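Local coordinates for squalene synthase HpnC (Alicyclobacillus acidocaldarius subsp. acidocaldarius, PDB 4HD1), which probably joins two prenyl diphosphate molecules head to head on the way to squalene, at residues Y122-D127 with P186-E191; R41-S46 with L92-A97; L109-R114 with C132-D137. One frame throughout, in Å; residues are numbered along the deposited sequence.

Contact 1 of 3, residues Y122-D127 with P186-E191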
loop_
_atom_site.group_PDB
_atom_site.type_symbol
_atom_site.label_atom_id
_atom_site.label_comp_id
_atom_site.label_asym_id
_atom_site.label_seq_id
_atom_site.Cartn_x
_atom_site.Cartn_y
_atom_site.Cartn_z
ATOM N N TYR A 122 15.202 10.396 -0.029
ATOM C CA TYR A 122 14.166 11.432 -0.019
ATOM C C TYR A 122 14.637 12.712 0.685
ATOM O O TYR A 122 15.166 12.669 1.803
ATOM C CB TYR A 122 12.849 10.894 0.576
ATOM C CG TYR A 122 12.151 9.925 -0.362
ATOM C CD1 TYR A 122 11.150 10.361 -1.233
ATOM C CD2 TYR A 122 12.522 8.580 -0.408
ATOM C CE1 TYR A 122 10.529 9.482 -2.111
ATOM C CE2 TYR A 122 11.910 7.696 -1.285
ATOM C CZ TYR A 122 10.918 8.151 -2.131
ATOM O OH TYR A 122 10.318 7.274 -2.999
ATOM N N ASP A 123 14.451 13.843 0.010
ATOM C CA ASP A 123 14.904 15.138 0.506
ATOM C C ASP A 123 14.055 15.670 1.664
ATOM O O ASP A 123 14.590 16.037 2.714
ATOM C CB ASP A 123 14.922 16.149 -0.641
ATOM C CG ASP A 123 15.977 17.210 -0.462
ATOM O OD1 ASP A 123 15.797 18.099 0.398
ATOM O OD2 ASP A 123 16.984 17.152 -1.198
ATOM N N THR A 124 12.736 15.716 1.465
ATOM C CA THR A 124 11.824 16.295 2.458
ATOM C C THR A 124 10.666 15.367 2.807
ATOM O O THR A 124 10.421 14.367 2.125
ATOM C CB THR A 124 11.254 17.672 2.014
ATOM O OG1 THR A 124 10.398 17.511 0.873
ATOM C CG2 THR A 124 12.376 18.660 1.684
ATOM N N TRP A 125 9.961 15.713 3.879
ATOM C CA TRP A 125 8.737 15.026 4.272
ATOM C C TRP A 125 7.709 15.056 3.174
ATOM O O TRP A 125 7.007 14.069 2.957
ATOM C CB TRP A 125 8.168 15.628 5.555
ATOM C CG TRP A 125 6.754 15.182 5.841
ATOM C CD1 TRP A 125 5.587 15.934 5.731
ATOM C CD2 TRP A 125 6.307 13.847 6.258
ATOM N NE1 TRP A 125 4.489 15.184 6.060
ATOM C CE2 TRP A 125 4.847 13.925 6.386
ATOM C CE3 TRP A 125 6.945 12.644 6.542
ATOM C CZ2 TRP A 125 4.083 12.836 6.779
ATOM C CZ3 TRP A 125 6.165 11.553 6.938
ATOM C CH2 TRP A 125 4.769 11.648 7.052
ATOM N N GLU A 126 7.620 16.185 2.471
ATOM C CA GLU A 126 6.690 16.346 1.347
ATOM C C GLU A 126 6.963 15.350 0.223
ATOM O O GLU A 126 6.029 14.846 -0.401
ATOM C CB GLU A 126 6.720 17.778 0.800
ATOM C CG GLU A 126 5.975 18.798 1.649
ATOM C CD GLU A 126 6.693 19.146 2.948
ATOM O OE1 GLU A 126 7.937 19.296 2.942
ATOM O OE2 GLU A 126 6.005 19.278 3.983
ATOM N N ASP A 127 8.244 15.070 -0.023
ATOM C CA ASP A 127 8.654 14.085 -1.024
ATOM C C ASP A 127 8.231 12.676 -0.628
ATOM O O ASP A 127 7.717 11.927 -1.461
ATOM C CB ASP A 127 10.166 14.140 -1.266
ATOM C CG ASP A 127 10.621 15.475 -1.836
ATOM O OD1 ASP A 127 9.789 16.205 -2.415
ATOM O OD2 ASP A 127 11.819 15.796 -1.705
ATOM N N PRO A 186 13.474 11.316 5.587
ATOM C CA PRO A 186 13.751 12.550 4.843
ATOM C C PRO A 186 15.057 13.224 5.273
ATOM O O PRO A 186 15.371 13.265 6.472
ATOM C CB PRO A 186 12.543 13.435 5.167
ATOM C CG PRO A 186 11.460 12.472 5.520
ATOM C CD PRO A 186 12.157 11.363 6.249
ATOM N N ARG A 187 15.789 13.751 4.291
ATOM C CA ARG A 187 17.095 14.379 4.504
ATOM C C ARG A 187 17.009 15.619 5.403
ATOM O O ARG A 187 17.854 15.813 6.276
ATOM C CB ARG A 187 17.746 14.733 3.154
ATOM C CG ARG A 187 19.270 14.620 3.136
ATOM C CD ARG A 187 19.895 15.208 1.870
ATOM N NE ARG A 187 20.358 14.189 0.930
ATOM C CZ ARG A 187 19.564 13.517 0.098
ATOM N NH1 ARG A 187 18.258 13.753 0.091
ATOM N NH2 ARG A 187 20.075 12.609 -0.720
ATOM N N ALA A 188 15.978 16.438 5.191
ATOM C CA ALA A 188 15.766 17.669 5.961
ATOM C C ALA A 188 15.376 17.411 7.415
ATOM O O ALA A 188 15.766 18.165 8.303
ATOM C CB ALA A 188 14.735 18.556 5.277
ATOM N N ASP A 189 14.620 16.341 7.653
ATOM C CA ASP A 189 14.213 15.972 9.012
ATOM C C ASP A 189 15.383 15.429 9.831
ATOM O O ASP A 189 15.392 15.550 11.058
ATOM C CB ASP A 189 13.060 14.963 8.997
ATOM C CG ASP A 189 11.814 15.498 8.308
ATOM O OD1 ASP A 189 11.747 16.708 8.013
ATOM O OD2 ASP A 189 10.892 14.700 8.053
ATOM N N LEU A 190 16.364 14.833 9.154
ATOM C CA LEU A 190 17.597 14.409 9.813
ATOM C C LEU A 190 18.477 15.606 10.134
ATOM O O LEU A 190 19.026 15.700 11.234
ATOM C CB LEU A 190 18.364 13.403 8.958
ATOM C CG LEU A 190 17.866 11.960 9.042
ATOM C CD1 LEU A 190 18.414 11.135 7.884
ATOM C CD2 LEU A 190 18.222 11.329 10.384
ATOM N N GLU A 191 18.594 16.522 9.174
ATOM C CA GLU A 191 19.406 17.730 9.334
ATOM C C GLU A 191 18.815 18.703 10.348
ATOM O O GLU A 191 19.557 19.435 11.006
ATOM C CB GLU A 191 19.616 18.426 7.991
ATOM C CG GLU A 191 20.560 17.679 7.065
ATOM C CD GLU A 191 20.515 18.187 5.635
ATOM O OE1 GLU A 191 19.462 18.725 5.219
ATOM O OE2 GLU A 191 21.535 18.036 4.922
#

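Contact 2 of 3, residues R41-S46 with L92-A97. With SO4 (sulfate ion), chain B.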
loop_
_atom_site.group_PDB
_atom_site.type_symbol
_atom_site.label_atom_id
_atom_site.label_comp_id
_atom_site.label_asym_id
_atom_site.label_seq_id
_atom_site.Cartn_x
_atom_site.Cartn_y
_atom_site.Cartn_z
ATOM N N ARG A 41 -15.097 -10.731 -1.174
ATOM C CA ARG A 41 -13.751 -11.322 -1.223
ATOM C C ARG A 41 -13.154 -11.474 -2.641
ATOM O O ARG A 41 -11.975 -11.181 -2.822
ATOM C CB ARG A 41 -13.692 -12.658 -0.481
ATOM C CG ARG A 41 -13.508 -12.532 1.017
ATOM C CD ARG A 41 -13.335 -13.894 1.668
ATOM N NE ARG A 41 -14.255 -14.003 2.793
ATOM C CZ ARG A 41 -15.246 -14.881 2.879
ATOM N NH1 ARG A 41 -15.436 -15.783 1.921
ATOM N NH2 ARG A 41 -16.037 -14.869 3.941
ATOM N N PRO A 42 -13.954 -11.910 -3.645
ATOM C CA PRO A 42 -13.381 -12.062 -4.991
ATOM C C PRO A 42 -12.741 -10.779 -5.525
ATOM O O PRO A 42 -11.735 -10.837 -6.249
ATOM C CB PRO A 42 -14.595 -12.432 -5.851
ATOM C CG PRO A 42 -15.505 -13.126 -4.905
ATOM C CD PRO A 42 -15.363 -12.354 -3.619
ATOM N N HIS A 43 -13.311 -9.635 -5.153
ATOM C CA HIS A 43 -12.775 -8.351 -5.577
ATOM C C HIS A 43 -11.491 -8.020 -4.862
ATOM O O HIS A 43 -10.613 -7.361 -5.426
ATOM C CB HIS A 43 -13.830 -7.270 -5.421
ATOM C CG HIS A 43 -15.141 -7.622 -6.087
ATOM N ND1 HIS A 43 -15.244 -7.835 -7.416
ATOM C CD2 HIS A 43 -16.416 -7.826 -5.554
ATOM C CE1 HIS A 43 -16.517 -8.151 -7.723
ATOM N NE2 HIS A 43 -17.234 -8.147 -6.581
ATOM N N PHE A 44 -11.350 -8.492 -3.622
ATOM C CA PHE A 44 -10.072 -8.379 -2.924
ATOM C C PHE A 44 -8.992 -9.199 -3.653
ATOM O O PHE A 44 -7.883 -8.700 -3.870
ATOM C CB PHE A 44 -10.205 -8.739 -1.433
ATOM C CG PHE A 44 -10.564 -7.560 -0.561
ATOM C CD1 PHE A 44 -11.830 -6.977 -0.628
ATOM C CD2 PHE A 44 -9.626 -7.008 0.311
ATOM C CE1 PHE A 44 -12.154 -5.878 0.164
ATOM C CE2 PHE A 44 -9.941 -5.912 1.108
ATOM C CZ PHE A 44 -11.206 -5.348 1.031
ATOM N N TYR A 45 -9.337 -10.422 -4.071
ATOM C CA TYR A 45 -8.391 -11.294 -4.758
ATOM C C TYR A 45 -7.924 -10.706 -6.081
ATOM O O TYR A 45 -6.729 -10.758 -6.385
ATOM C CB TYR A 45 -8.951 -12.708 -4.959
ATOM C CG TYR A 45 -9.218 -13.457 -3.671
ATOM C CD1 TYR A 45 -8.243 -13.551 -2.674
ATOM C CD2 TYR A 45 -10.443 -14.086 -3.451
ATOM C CE1 TYR A 45 -8.485 -14.238 -1.495
ATOM C CE2 TYR A 45 -10.695 -14.780 -2.272
ATOM C CZ TYR A 45 -9.714 -14.850 -1.296
ATOM O OH TYR A 45 -9.955 -15.532 -0.121
ATOM N N SER A 46 -8.839 -10.123 -6.852
ATOM C CA SER A 46 -8.449 -9.555 -8.149
ATOM C C SER A 46 -7.627 -8.267 -8.010
ATOM O O SER A 46 -6.697 -8.033 -8.787
ATOM C CB SER A 46 -9.661 -9.330 -9.054
ATOM O OG SER A 46 -10.563 -8.409 -8.474
ATOM N N LEU A 92 -10.202 -9.006 -12.907
ATOM C CA LEU A 92 -10.172 -7.574 -12.600
ATOM C C LEU A 92 -11.220 -6.782 -13.394
ATOM O O LEU A 92 -11.893 -5.913 -12.838
ATOM C CB LEU A 92 -8.775 -6.976 -12.810
ATOM C CG LEU A 92 -8.542 -5.605 -12.159
ATOM C CD1 LEU A 92 -8.549 -5.718 -10.639
ATOM C CD2 LEU A 92 -7.243 -4.975 -12.643
ATOM N N GLN A 93 -11.343 -7.100 -14.680
ATOM C CA GLN A 93 -12.349 -6.525 -15.582
ATOM C C GLN A 93 -13.781 -6.617 -15.038
ATOM O O GLN A 93 -14.546 -5.651 -15.110
ATOM C CB GLN A 93 -12.274 -7.257 -16.916
ATOM C CG GLN A 93 -12.947 -6.582 -18.085
ATOM C CD GLN A 93 -12.536 -7.234 -19.392
ATOM O OE1 GLN A 93 -11.724 -6.691 -20.133
ATOM N NE2 GLN A 93 -13.070 -8.421 -19.662
ATOM N N PHE A 94 -14.136 -7.784 -14.511
ATOM C CA PHE A 94 -15.426 -7.969 -13.871
ATOM C C PHE A 94 -15.525 -7.106 -12.614
ATOM O O PHE A 94 -16.510 -6.384 -12.432
ATOM C CB PHE A 94 -15.663 -9.437 -13.533
ATOM C CG PHE A 94 -16.999 -9.698 -12.905
ATOM C CD1 PHE A 94 -18.172 -9.604 -13.664
ATOM C CD2 PHE A 94 -17.096 -10.028 -11.557
ATOM C CE1 PHE A 94 -19.418 -9.838 -13.088
ATOM C CE2 PHE A 94 -18.339 -10.268 -10.978
ATOM C CZ PHE A 94 -19.499 -10.170 -11.742
ATOM N N THR A 95 -14.496 -7.180 -11.770
ATOM C CA THR A 95 -14.400 -6.361 -10.560
ATOM C C THR A 95 -14.515 -4.855 -10.852
ATOM O O THR A 95 -15.326 -4.175 -10.223
ATOM C CB THR A 95 -13.116 -6.680 -9.768
ATOM O OG1 THR A 95 -13.206 -8.011 -9.235
ATOM C CG2 THR A 95 -12.919 -5.694 -8.629
ATOM N N ILE A 96 -13.723 -4.348 -11.801
ATOM C CA ILE A 96 -13.812 -2.944 -12.217
ATOM C C ILE A 96 -15.276 -2.567 -12.435
ATOM O O ILE A 96 -15.763 -1.591 -11.865
ATOM C CB ILE A 96 -13.067 -2.641 -13.549
ATOM C CG1 ILE A 96 -11.581 -3.058 -13.531
ATOM C CG2 ILE A 96 -13.254 -1.182 -13.959
ATOM C CD1 ILE A 96 -10.752 -2.458 -12.431
ATOM N N ALA A 97 -15.966 -3.351 -13.262
ATOM C CA ALA A 97 -17.327 -3.032 -13.681
ATOM C C ALA A 97 -18.344 -3.167 -12.545
ATOM O O ALA A 97 -19.158 -2.275 -12.340
ATOM C CB ALA A 97 -17.729 -3.885 -14.878
HETATM S S SO4 B . -12.586 -17.750 0.075
HETATM O O1 SO4 B . -14.042 -17.988 0.281
HETATM O O2 SO4 B . -12.217 -17.982 -1.356
HETATM O O3 SO4 B . -12.206 -16.344 0.386
HETATM O O4 SO4 B . -11.890 -18.693 1.014
#

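Contact 3 of 3, residues L109-R114 with C132-D137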
loop_
_atom_site.group_PDB
_atom_site.type_symbol
_atom_site.label_atom_id
_atom_site.label_comp_id
_atom_site.label_asym_id
_atom_site.label_seq_id
_atom_site.Cartn_x
_atom_site.Cartn_y
_atom_site.Cartn_z
ATOM N N LEU A 109 -0.568 2.930 -8.707
ATOM C CA LEU A 109 0.187 1.790 -8.199
ATOM C C LEU A 109 1.280 1.376 -9.171
ATOM O O LEU A 109 2.360 0.956 -8.747
ATOM C CB LEU A 109 -0.744 0.614 -7.917
ATOM C CG LEU A 109 -1.558 0.791 -6.642
ATOM C CD1 LEU A 109 -2.769 -0.128 -6.663
ATOM C CD2 LEU A 109 -0.690 0.567 -5.405
ATOM N N ILE A 110 0.978 1.492 -10.466
ATOM C CA ILE A 110 1.941 1.243 -11.544
ATOM C C ILE A 110 3.048 2.295 -11.491
ATOM O O ILE A 110 4.230 1.963 -11.561
ATOM C CB ILE A 110 1.251 1.220 -12.934
ATOM C CG1 ILE A 110 0.455 -0.080 -13.101
ATOM C CG2 ILE A 110 2.267 1.380 -14.065
ATOM C CD1 ILE A 110 -0.430 -0.125 -14.328
ATOM N N GLU A 111 2.644 3.555 -11.345
ATOM C CA GLU A 111 3.565 4.682 -11.221
ATOM C C GLU A 111 4.443 4.589 -9.968
ATOM O O GLU A 111 5.590 5.018 -9.997
ATOM C CB GLU A 111 2.789 6.009 -11.262
ATOM C CG GLU A 111 3.614 7.278 -11.055
ATOM C CD GLU A 111 4.494 7.646 -12.242
ATOM O OE1 GLU A 111 4.468 6.935 -13.274
ATOM O OE2 GLU A 111 5.221 8.660 -12.137
ATOM N N ALA A 112 3.913 4.013 -8.887
ATOM C CA ALA A 112 4.676 3.835 -7.646
ATOM C C ALA A 112 5.973 3.069 -7.887
ATOM O O ALA A 112 7.014 3.400 -7.322
ATOM C CB ALA A 112 3.838 3.129 -6.592
ATOM N N ASN A 113 5.891 2.046 -8.732
ATOM C CA ASN A 113 7.047 1.258 -9.134
ATOM C C ASN A 113 8.086 2.112 -9.885
ATOM O O ASN A 113 9.288 1.985 -9.638
ATOM C CB ASN A 113 6.584 0.061 -9.974
ATOM C CG ASN A 113 7.696 -0.930 -10.261
ATOM O OD1 ASN A 113 8.657 -0.626 -10.971
ATOM N ND2 ASN A 113 7.554 -2.137 -9.728
ATOM N N ARG A 114 7.623 2.989 -10.777
ATOM C CA ARG A 114 8.514 3.917 -11.487
ATOM C C ARG A 114 9.155 4.922 -10.530
ATOM O O ARG A 114 10.312 5.300 -10.718
ATOM C CB ARG A 114 7.780 4.671 -12.599
ATOM C CG ARG A 114 7.126 3.786 -13.647
ATOM C CD ARG A 114 6.548 4.615 -14.787
ATOM N NE ARG A 114 5.804 3.792 -15.741
ATOM C CZ ARG A 114 4.476 3.777 -15.853
ATOM N NH1 ARG A 114 3.717 4.548 -15.078
ATOM N NH2 ARG A 114 3.902 2.989 -16.752
ATOM N N CYS A 132 3.995 8.179 -1.021
ATOM C CA CYS A 132 2.869 7.472 -0.402
ATOM C C CYS A 132 1.559 7.608 -1.172
ATOM O O CYS A 132 0.743 6.686 -1.164
ATOM C CB CYS A 132 2.679 7.925 1.043
ATOM S SG CYS A 132 4.026 7.400 2.119
ATOM N N ARG A 133 1.370 8.747 -1.842
ATOM C CA ARG A 133 0.191 8.966 -2.689
ATOM C C ARG A 133 0.103 7.980 -3.863
ATOM O O ARG A 133 -0.950 7.860 -4.499
ATOM C CB ARG A 133 0.146 10.407 -3.200
ATOM C CG ARG A 133 -0.238 11.426 -2.134
ATOM C CD ARG A 133 -0.077 12.862 -2.616
ATOM N NE ARG A 133 -0.945 13.159 -3.756
ATOM C CZ ARG A 133 -0.544 13.209 -5.025
ATOM N NH1 ARG A 133 0.729 12.993 -5.339
ATOM N NH2 ARG A 133 -1.420 13.481 -5.984
ATOM N N TYR A 134 1.202 7.274 -4.138
ATOM C CA TYR A 134 1.255 6.316 -5.244
ATOM C C TYR A 134 1.385 4.890 -4.747
ATOM O O TYR A 134 0.808 3.977 -5.330
ATOM C CB TYR A 134 2.394 6.658 -6.226
ATOM C CG TYR A 134 2.182 7.990 -6.909
ATOM C CD1 TYR A 134 1.529 8.071 -8.141
ATOM C CD2 TYR A 134 2.598 9.177 -6.302
ATOM C CE1 TYR A 134 1.308 9.296 -8.755
ATOM C CE2 TYR A 134 2.383 10.404 -6.907
ATOM C CZ TYR A 134 1.742 10.458 -8.130
ATOM O OH TYR A 134 1.536 11.677 -8.724
ATOM N N SER A 135 2.136 4.703 -3.667
ATOM C CA SER A 135 2.419 3.368 -3.156
ATOM C C SER A 135 1.396 2.870 -2.143
ATOM O O SER A 135 1.171 1.669 -2.048
ATOM C CB SER A 135 3.815 3.321 -2.537
ATOM O OG SER A 135 3.990 4.381 -1.616
ATOM N N ALA A 136 0.780 3.776 -1.388
ATOM C CA ALA A 136 -0.055 3.371 -0.254
ATOM C C ALA A 136 -1.510 3.755 -0.428
ATOM O O ALA A 136 -2.387 2.884 -0.385
ATOM C CB ALA A 136 0.495 3.939 1.048
ATOM N N ASP A 137 -1.761 5.051 -0.625
ATOM C CA ASP A 137 -3.126 5.586 -0.797
ATOM C C ASP A 137 -4.018 4.822 -1.793
ATOM O O ASP A 137 -5.199 4.623 -1.513
ATOM C CB ASP A 137 -3.098 7.062 -1.211
ATOM C CG ASP A 137 -2.485 7.971 -0.154
ATOM O OD1 ASP A 137 -2.045 7.472 0.915
ATOM O OD2 ASP A 137 -2.450 9.202 -0.409
#

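Contact 1 of 3, residues Y122-D127 with P186-E191
Tyr122 and Asp123 present consecutive backbone carbonyls to the first turn of the short helix 187-191. Arg187 N donates to Tyr122 O at 2.8 Å, and Ala188 N donates to Asp123 O at 2.9 Å. The CA atoms of Asp123 and Arg187 come within 4.6 Å of each other. Because amides in a helix's first turn have no carbonyl of their own helix to bind, the loop ahead of helix 125-135 satisfies them here. Pro186, at the N-cap of its helix, adds a CA-H...O contact to Tyr122 O.

Thr124 starts the other helix, where it forms a capping box with Asp127: Asp127 N donates to Thr124 OG1 and Thr124 N to Asp127 OD2, both bonds weak. Pro186 lays its ring against this helix start, CB 3.6 Å from Thr124 C and CG 3.9 Å from Trp125 CA. Arg187 CB lies close to both carbonyl oxygens, 3.4 Å from Asp123 O. In the modelled conformer, one of two, chi3 (-105°) bends the chain at NE. There the guanidinium appears to turn an edge to the backbone of Asp123. In this conformer the salt bridge from NH1 to Asp123 OD2 is long, 3.9 Å; the oxygen lies well out of the guanidinium plane, which leaves an attraction of charges with no N-H aimed at it. The firmer polar partner of the same conformer is Thr121, whose OG1 binds Arg187 NH2.

Asp189 reaches Trp125 CB with OD2, 3.8 Å away, but that oxygen is held by a salt bridge to Arg219, which also makes a cation-pi contact with Trp125. Helix 207-227, carrying Arg219 and Glu216, thus packs against both segments, while helix 197-201 touches Arg187 through Leu197.

Contact 2 of 3, residues R41-S46 with L92-A97
His43 and Ser46 of helix 41-56 converge on Thr95 of helix 87-99 in a buried helix-helix crossing of the all-alpha isoprenoid synthase fold. The short axes pass 9.2 Å apart at -124°.

Two hydrogen bonds carry the contact, and both end on one hydroxyl. His43 ND1 and Thr95 OG1 are 2.7 Å apart, with the oxygen in the plane of the imidazole at its edge; Ser46 OG and Thr95 OG1 are 2.8 Å apart. Either partner could donate in each pair. A weak bond to Ala91 O also engages Thr95 OG1.

Van der Waals contacts fill in around these bonds. Leu92 has CG anti to its backbone N (chi1 -164°); its CD1 lies 3.5 Å from Ser46 O. Thr95 CG2 packs 3.7 Å from His43 CB. Phe15 of helix 12-25 touches Pro42, Phe94 and Thr95.

Arg41 and Tyr45 lie beside a sulfate, probably from the crystallisation liquor, which Ala3 N and Arg19 NE also bind. An alanine in place of Arg41 would probably leave the anion with less positive charge beside it and Val36 O without its weak NE donor. Arg41 NH1 lies 3.1 Å from sulfate O1.

Contact 3 of 3, residues L109-R114 with C132-D137
Glu111 lies alongside Tyr134, the two side chains pointing the same way from their helices. Starting at the glutamate backbone, CB sits 3.9 Å from Tyr134 CD1. CG, anti to the backbone N (chi1 176°), comes closer still, 3.7 Å from CD1 and 3.8 Å from CE1, so the methylenes lie against the CD1 and CE1 atoms of the ring. The chain then bends at chi2 (73°), and the carboxylate plane stands 59° from that of the ring. At the tip the acid turns to its own helix: OE1 accepts from Arg114 NH1 at 3.1 Å in a salt bridge, met nearly along the C-O axis and close to the guanidinium plane. OE2 has long, weak ion pairs with Arg115 and Arg118. Arg115 also makes a cation-pi contact with the Tyr134 ring, so it sits near both groups and may help to offset the acid's charge.

Closer to the backbones, Ala112 is the point where the two chains approach most tightly. Its CB lies 3.4 Å from Tyr134 O and 3.8 Å from Tyr134 CB, and it also touches Ser135 CA and CB. Leu109 completes this side with CD2, 3.7 Å from Tyr134 O. The hydroxyl of Ser135 is engaged by Gln166 of helix 152-172 and by Tyr131 O.

Helix 104-118 and the C-terminal end of helix 125-135 therefore meet through the Tyr134 ring and backbone carbonyl, the methylenes of Glu111, and the side chains of Ala112 and Leu109. The polar ends are spent on neighbours: Arg114 NH2 reaches Asp70 and Glu73 of helix 65-81. Between the two segments the contact is one of van der Waals fit, while the ionic network around Glu111 probably serves to fix the rotation of the acid and keep its methylenes against Tyr134.

In the fold
From the N terminus, contact 2 comes first: helix 41-56 is joined to helix 87-99, closing a loop of 45 residues that holds helix 65-81. It is finished before the other two begin. Helix 104-118, next after 87-99, opens contact 3, which closes after 17 intervening residues at the end of helix 125-135. Contact 1 opens inside that interval, at the start of the same helix, and closes only at 186-191, so contacts 1 and 3 cross and anchor helix 125-135 near both ends. Contacts 1 and 2 lie on opposite sides of the chain's centre, their own centres 37 Å apart; contact 3 is between, about 8 Å from that centre.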